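Local coordinates for 16L protein (Yaba-like disease virus, PDB 6TQP) that probably blocks apoptosis of infected host cells as a poxviral Bcl-2-like protein that binds peptide segments of its partners, at residues Ser89-Asn94 against Ala130-Glu135; His81-Ile86 against Ser123-Asp128. All blocks are in the same frame, centred on the assembly; numbering follows the deposited sequence.

Interaction 1 (Ser89-Asn94 against Ala130-Glu135)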
loop_
_atom_site.group_PDB
_atom_site.type_symbol
_atom_site.label_atom_id
_atom_site.label_comp_id
_atom_site.label_asym_id
_atom_site.label_seq_id
_atom_site.Cartn_x
_atom_site.Cartn_y
_atom_site.Cartn_z
ATOM N N SER A 89 7.274 0.208 9.739
ATOM C CA SER A 89 7.697 -0.979 9.006
ATOM C C SER A 89 8.271 -0.609 7.651
ATOM O O SER A 89 9.204 -1.262 7.165
ATOM C CB SER A 89 6.524 -1.936 8.848
ATOM O OG SER A 89 6.120 -2.426 10.114
ATOM N N LEU A 90 7.748 0.452 7.046
ATOM C CA LEU A 90 8.240 0.900 5.750
ATOM C C LEU A 90 9.604 1.558 5.872
ATOM O O LEU A 90 10.472 1.362 5.014
ATOM C CB LEU A 90 7.237 1.867 5.131
ATOM C CG LEU A 90 7.556 2.419 3.743
ATOM C CD1 LEU A 90 7.977 1.308 2.781
ATOM C CD2 LEU A 90 6.338 3.161 3.213
ATOM N N GLU A 91 9.807 2.364 6.914
ATOM C CA GLU A 91 11.142 2.898 7.157
ATOM C C GLU A 91 12.135 1.780 7.459
ATOM O O GLU A 91 13.312 1.877 7.086
ATOM C CB GLU A 91 11.103 3.912 8.301
ATOM C CG GLU A 91 10.388 5.199 7.931
ATOM C CD GLU A 91 10.212 6.136 9.108
ATOM O OE1 GLU A 91 10.489 5.719 10.256
ATOM O OE2 GLU A 91 9.792 7.291 8.881
ATOM N N ASN A 92 11.682 0.711 8.117
ATOM C CA ASN A 92 12.571 -0.408 8.423
ATOM C C ASN A 92 12.969 -1.197 7.188
ATOM O O ASN A 92 14.047 -1.804 7.171
ATOM C CB ASN A 92 11.915 -1.360 9.419
ATOM C CG ASN A 92 11.926 -0.822 10.830
ATOM O OD1 ASN A 92 12.654 0.122 11.142
ATOM N ND2 ASN A 92 11.127 -1.428 11.700
ATOM N N ASP A 93 12.112 -1.231 6.164
ATOM C CA ASP A 93 12.381 -2.052 4.982
ATOM C C ASP A 93 11.796 -1.327 3.764
ATOM O O ASP A 93 10.678 -1.610 3.334
ATOM C CB ASP A 93 11.798 -3.446 5.149
ATOM C CG ASP A 93 12.273 -4.406 4.095
ATOM O OD1 ASP A 93 13.032 -3.974 3.203
ATOM O OD2 ASP A 93 11.876 -5.587 4.151
ATOM N N ASN A 94 12.593 -0.428 3.186
ATOM C CA ASN A 94 12.119 0.578 2.245
ATOM C C ASN A 94 12.035 0.094 0.791
ATOM O O ASN A 94 11.995 0.925 -0.118
ATOM C CB ASN A 94 13.038 1.797 2.313
ATOM C CG ASN A 94 12.439 3.003 1.670
ATOM O OD1 ASN A 94 11.261 3.294 1.861
ATOM N ND2 ASN A 94 13.238 3.709 0.877
ATOM N N ALA A 130 0.298 6.916 1.620
ATOM C CA ALA A 130 0.566 7.178 0.207
ATOM C C ALA A 130 1.746 8.128 0.053
ATOM O O ALA A 130 2.584 7.953 -0.839
ATOM C CB ALA A 130 -0.679 7.757 -0.475
ATOM N N LEU A 131 1.828 9.141 0.920
ATOM C CA LEU A 131 2.933 10.090 0.855
ATOM C C LEU A 131 4.259 9.385 1.083
ATOM O O LEU A 131 5.219 9.571 0.325
ATOM C CB LEU A 131 2.747 11.196 1.893
ATOM C CG LEU A 131 1.828 12.351 1.526
ATOM C CD1 LEU A 131 1.629 13.243 2.731
ATOM C CD2 LEU A 131 2.399 13.142 0.361
ATOM N N LYS A 132 4.329 8.562 2.126
ATOM C CA LYS A 132 5.574 7.871 2.434
ATOM C C LYS A 132 5.935 6.860 1.358
ATOM O O LYS A 132 7.115 6.688 1.035
ATOM C CB LYS A 132 5.470 7.173 3.783
ATOM C CG LYS A 132 5.516 8.095 4.979
ATOM C CD LYS A 132 6.816 8.880 5.094
ATOM C CE LYS A 132 7.988 7.957 5.370
ATOM N NZ LYS A 132 9.236 8.728 5.617
ATOM N N ILE A 133 4.945 6.171 0.793
ATOM C CA ILE A 133 5.255 5.236 -0.282
ATOM C C ILE A 133 5.796 5.984 -1.490
ATOM O O ILE A 133 6.667 5.475 -2.213
ATOM C CB ILE A 133 4.015 4.394 -0.637
ATOM C CG1 ILE A 133 3.685 3.454 0.524
ATOM C CG2 ILE A 133 4.247 3.621 -1.916
ATOM C CD1 ILE A 133 2.368 2.694 0.342
ATOM N N SER A 134 5.324 7.214 -1.709
ATOM C CA SER A 134 5.692 7.990 -2.890
ATOM C C SER A 134 7.094 8.573 -2.808
ATOM O O SER A 134 7.615 9.034 -3.828
ATOM C CB SER A 134 4.682 9.119 -3.113
ATOM O OG SER A 134 4.800 10.114 -2.120
ATOM N N GLU A 135 7.725 8.565 -1.642
ATOM C CA GLU A 135 9.100 9.029 -1.571
ATOM C C GLU A 135 9.974 8.068 -2.376
ATOM O O GLU A 135 9.713 6.861 -2.423
ATOM C CB GLU A 135 9.531 9.124 -0.103
ATOM C CG GLU A 135 8.681 10.121 0.720
ATOM C CD GLU A 135 9.048 10.155 2.209
ATOM O OE1 GLU A 135 9.938 9.378 2.616
ATOM O OE2 GLU A 135 8.443 10.965 2.956
#

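Interaction 2 (His81-Ile86 against Ser123-Asp128)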
loop_
_atom_site.group_PDB
_atom_site.type_symbol
_atom_site.label_atom_id
_atom_site.label_comp_id
_atom_site.label_asym_id
_atom_site.label_seq_id
_atom_site.Cartn_x
_atom_site.Cartn_y
_atom_site.Cartn_z
ATOM N N HIS A 81 -2.400 4.719 15.590
ATOM C CA HIS A 81 -1.514 3.608 15.921
ATOM C C HIS A 81 -1.211 2.753 14.692
ATOM O O HIS A 81 -0.057 2.370 14.457
ATOM C CB HIS A 81 -2.174 2.788 17.029
ATOM C CG HIS A 81 -1.263 1.826 17.720
ATOM N ND1 HIS A 81 0.075 2.077 17.931
ATOM C CD2 HIS A 81 -1.514 0.619 18.277
ATOM C CE1 HIS A 81 0.612 1.057 18.573
ATOM N NE2 HIS A 81 -0.331 0.160 18.796
ATOM N N ILE A 82 -2.232 2.450 13.885
ATOM C CA ILE A 82 -2.009 1.672 12.663
ATOM C C ILE A 82 -1.077 2.425 11.723
ATOM O O ILE A 82 -0.137 1.855 11.154
ATOM C CB ILE A 82 -3.351 1.350 11.978
ATOM C CG1 ILE A 82 -4.199 0.456 12.880
ATOM C CG2 ILE A 82 -3.120 0.691 10.618
ATOM C CD1 ILE A 82 -5.628 0.285 12.411
ATOM N N LYS A 83 -1.347 3.715 11.520
ATOM C CA LYS A 83 -0.524 4.510 10.617
ATOM C C LYS A 83 0.936 4.437 11.031
ATOM O O LYS A 83 1.813 4.113 10.224
ATOM C CB LYS A 83 -0.993 5.962 10.612
ATOM C CG LYS A 83 -0.206 6.880 9.672
ATOM C CD LYS A 83 -0.418 8.352 10.011
ATOM C CE LYS A 83 0.657 8.877 10.949
ATOM N NZ LYS A 83 1.943 9.116 10.243
ATOM N N ASP A 84 1.210 4.734 12.296
ATOM C CA ASP A 84 2.593 4.785 12.749
ATOM C C ASP A 84 3.271 3.426 12.631
ATOM O O ASP A 84 4.457 3.353 12.287
ATOM C CB ASP A 84 2.641 5.317 14.178
ATOM C CG ASP A 84 2.236 6.776 14.256
ATOM O OD1 ASP A 84 2.444 7.503 13.264
ATOM O OD2 ASP A 84 1.705 7.198 15.292
ATOM N N GLN A 85 2.544 2.336 12.892
ATOM C CA GLN A 85 3.153 1.013 12.760
ATOM C C GLN A 85 3.485 0.707 11.303
ATOM O O GLN A 85 4.551 0.155 11.005
ATOM C CB GLN A 85 2.233 -0.062 13.346
ATOM C CG GLN A 85 2.133 -0.004 14.868
ATOM C CD GLN A 85 1.193 -1.046 15.446
ATOM O OE1 GLN A 85 1.633 -2.091 15.925
ATOM N NE2 GLN A 85 -0.107 -0.763 15.412
ATOM N N ILE A 86 2.604 1.084 10.373
ATOM C CA ILE A 86 2.883 0.815 8.966
ATOM C C ILE A 86 4.041 1.689 8.490
ATOM O O ILE A 86 4.980 1.217 7.829
ATOM C CB ILE A 86 1.605 1.016 8.121
ATOM C CG1 ILE A 86 0.555 -0.032 8.503
ATOM C CG2 ILE A 86 1.919 0.908 6.647
ATOM C CD1 ILE A 86 -0.832 0.175 7.851
ATOM N N SER A 123 -9.050 8.494 6.276
ATOM C CA SER A 123 -8.647 9.160 5.042
ATOM C C SER A 123 -7.223 9.696 5.149
ATOM O O SER A 123 -6.454 9.629 4.184
ATOM C CB SER A 123 -9.609 10.301 4.709
ATOM O OG SER A 123 -9.401 11.401 5.579
ATOM N N PHE A 124 -6.858 10.247 6.307
ATOM C CA PHE A 124 -5.512 10.791 6.463
ATOM C C PHE A 124 -4.482 9.683 6.585
ATOM O O PHE A 124 -3.334 9.855 6.156
ATOM C CB PHE A 124 -5.437 11.707 7.689
ATOM C CG PHE A 124 -6.157 13.026 7.523
ATOM C CD1 PHE A 124 -6.291 13.622 6.273
ATOM C CD2 PHE A 124 -6.698 13.675 8.625
ATOM C CE1 PHE A 124 -6.956 14.834 6.133
ATOM C CE2 PHE A 124 -7.361 14.880 8.487
ATOM C CZ PHE A 124 -7.490 15.459 7.241
ATOM N N LEU A 125 -4.861 8.551 7.178
ATOM C CA LEU A 125 -3.994 7.379 7.142
ATOM C C LEU A 125 -3.658 7.012 5.709
ATOM O O LEU A 125 -2.506 6.702 5.376
ATOM C CB LEU A 125 -4.671 6.202 7.843
ATOM C CG LEU A 125 -3.823 4.930 7.934
ATOM C CD1 LEU A 125 -4.185 4.149 9.200
ATOM C CD2 LEU A 125 -4.005 4.062 6.714
ATOM N N ILE A 126 -4.668 7.012 4.841
ATOM C CA ILE A 126 -4.418 6.652 3.453
ATOM C C ILE A 126 -3.501 7.686 2.814
ATOM O O ILE A 126 -2.521 7.346 2.140
ATOM C CB ILE A 126 -5.744 6.519 2.686
ATOM C CG1 ILE A 126 -6.574 5.375 3.280
ATOM C CG2 ILE A 126 -5.462 6.284 1.199
ATOM C CD1 ILE A 126 -8.048 5.400 2.839
ATOM N N GLU A 127 -3.809 8.968 3.025
ATOM C CA GLU A 127 -2.968 10.044 2.508
ATOM C C GLU A 127 -1.537 9.919 3.018
ATOM O O GLU A 127 -0.578 9.965 2.240
ATOM C CB GLU A 127 -3.553 11.397 2.917
ATOM C CG GLU A 127 -4.732 11.845 2.087
ATOM C CD GLU A 127 -4.305 12.414 0.754
ATOM O OE1 GLU A 127 -3.106 12.750 0.609
ATOM O OE2 GLU A 127 -5.165 12.525 -0.145
ATOM N N ASP A 128 -1.380 9.780 4.335
ATOM C CA ASP A 128 -0.050 9.769 4.934
ATOM C C ASP A 128 0.792 8.610 4.414
ATOM O O ASP A 128 1.962 8.794 4.064
ATOM C CB ASP A 128 -0.171 9.691 6.451
ATOM C CG ASP A 128 -0.709 10.966 7.060
ATOM O OD1 ASP A 128 -0.572 12.032 6.431
ATOM O OD2 ASP A 128 -1.269 10.898 8.183
#

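Interaction 1 (Ser89-Asn94 against Ala130-Glu135)
Leu90 and Lys132 give up the most surface to each other's segment, 55 and 53 Å², with Glu91 next at 29 Å². Leu90 CB already points toward helix 120-134, and with CG anti to the backbone N (chi1 -178°) the branch carries its CD2 methyl on to Ile133. One methyl does the touching: Leu90 CD2 lies 3.8 Å from Ile133 CG1 and 4.1 Å from Lys132 CB. The leucine and isoleucine side chains cross at about a right angle, so the methyl abuts the CG1 branch instead of running beside it. Both residues are buried, and this apolar layer joins the common core: Ile133 also touches Ile20 of helix 12-27 and Ile103 of helix 96-113.

Above this layer the lysine turns outward to charge. Bends at chi2 and chi3 (-62° and -66°) turn the Lys132 chain so that NZ comes between two carboxylates. Lys132 NZ donates to Glu135 OE1 at 3.1 Å, on the syn side though tilted from the carboxylate plane. Across the contact, Glu91, extended beyond CG, brings OE2 to 3.6 Å from Lys132 NZ, a long salt bridge. Since Glu91 OE2 and Glu135 OE1 are 6.6 Å apart, nearly the sum of the two bridge lengths, the ammonium nitrogen lies almost on the line joining them.

The chemistry is therefore two-layered. At this level one leucine methyl makes the apolar contact inside, while at the partly exposed surface a lysine separates two like-charged glutamates and probably offsets their repulsion, with the closer grip coming from its own segment.

Interaction 2 (His81-Ile86 against Ser123-Asp128)
Lys83 NZ sits near two carboxylates: it makes a salt bridge of 3.5 Å to Asp84 OD1 in its own helix, and across the contact Asp128 OD2 stands 4.2 Å from Lys83 NZ, beyond salt-bridge range. The attraction to Asp128 is thus at most a longer-range one, and the physical touch is made lower on the chain, where Lys83 CD comes to 3.2 Å from Asp128 OD2. Torsion explains the offset. CG and CD run outward in extended form, but chi3 at 94°, away from a staggered value, and chi4 at 76° turn the ammonium back from Asp128 toward Asp84. Asp128 OD2 also lies 3.1 Å from Phe124 O, two acceptors with no bond between them, a crowding that the positive charge of Lys83, though beyond salt-bridge range, may partly offset.

The apolar half is built on Leu125, which matches Lys83 in giving 71 Å² to the contact. Its CD1 methyl is set against the backbone of helix 76-92, with Leu125 CD1 3.7 Å from Lys83 N; the same methyl meets Lys83 CB and lies 3.9 Å from Ile82 CG2. The aliphatic root of the lysine thereby joins the isoleucine in receiving the leucine.

Over these segments the helices run nearly parallel, at 12°, with axes 10.0 Å apart. Around them, Ile86 reaches Ile102, Leu105 and Ile109 of helix 96-113, Ile126 meets Ile24 of helix 12-27, and Leu69 touches Ile82. His81 and Gln85 look elsewhere, to the bound peptide, so helix 76-92 has helix 120-134 along one flank and the ligand on another.

In the fold
Interactions 1 and 2 are two levels of one helix pair, 76-92 with 120-134, and their centres lie about 11 Å apart. Along the chain the segments alternate: 81-86, 89-94, 123-128, 130-135. Each helix thus meets its partner first in interaction 2 and then, further toward its C-terminal end, in interaction 1, in keeping with the nearly parallel directions of segments 81-86 and 123-128. Helix 96-113 lies between the two helices in the chain and, like helix 12-27, touches the segments at both levels, giving an all-helical bundle consistent with the Bcl-2 family. Helix 76-92 also touches the bound peptide at both levels, so this pairing joins a ligand-binding helix to the bundle.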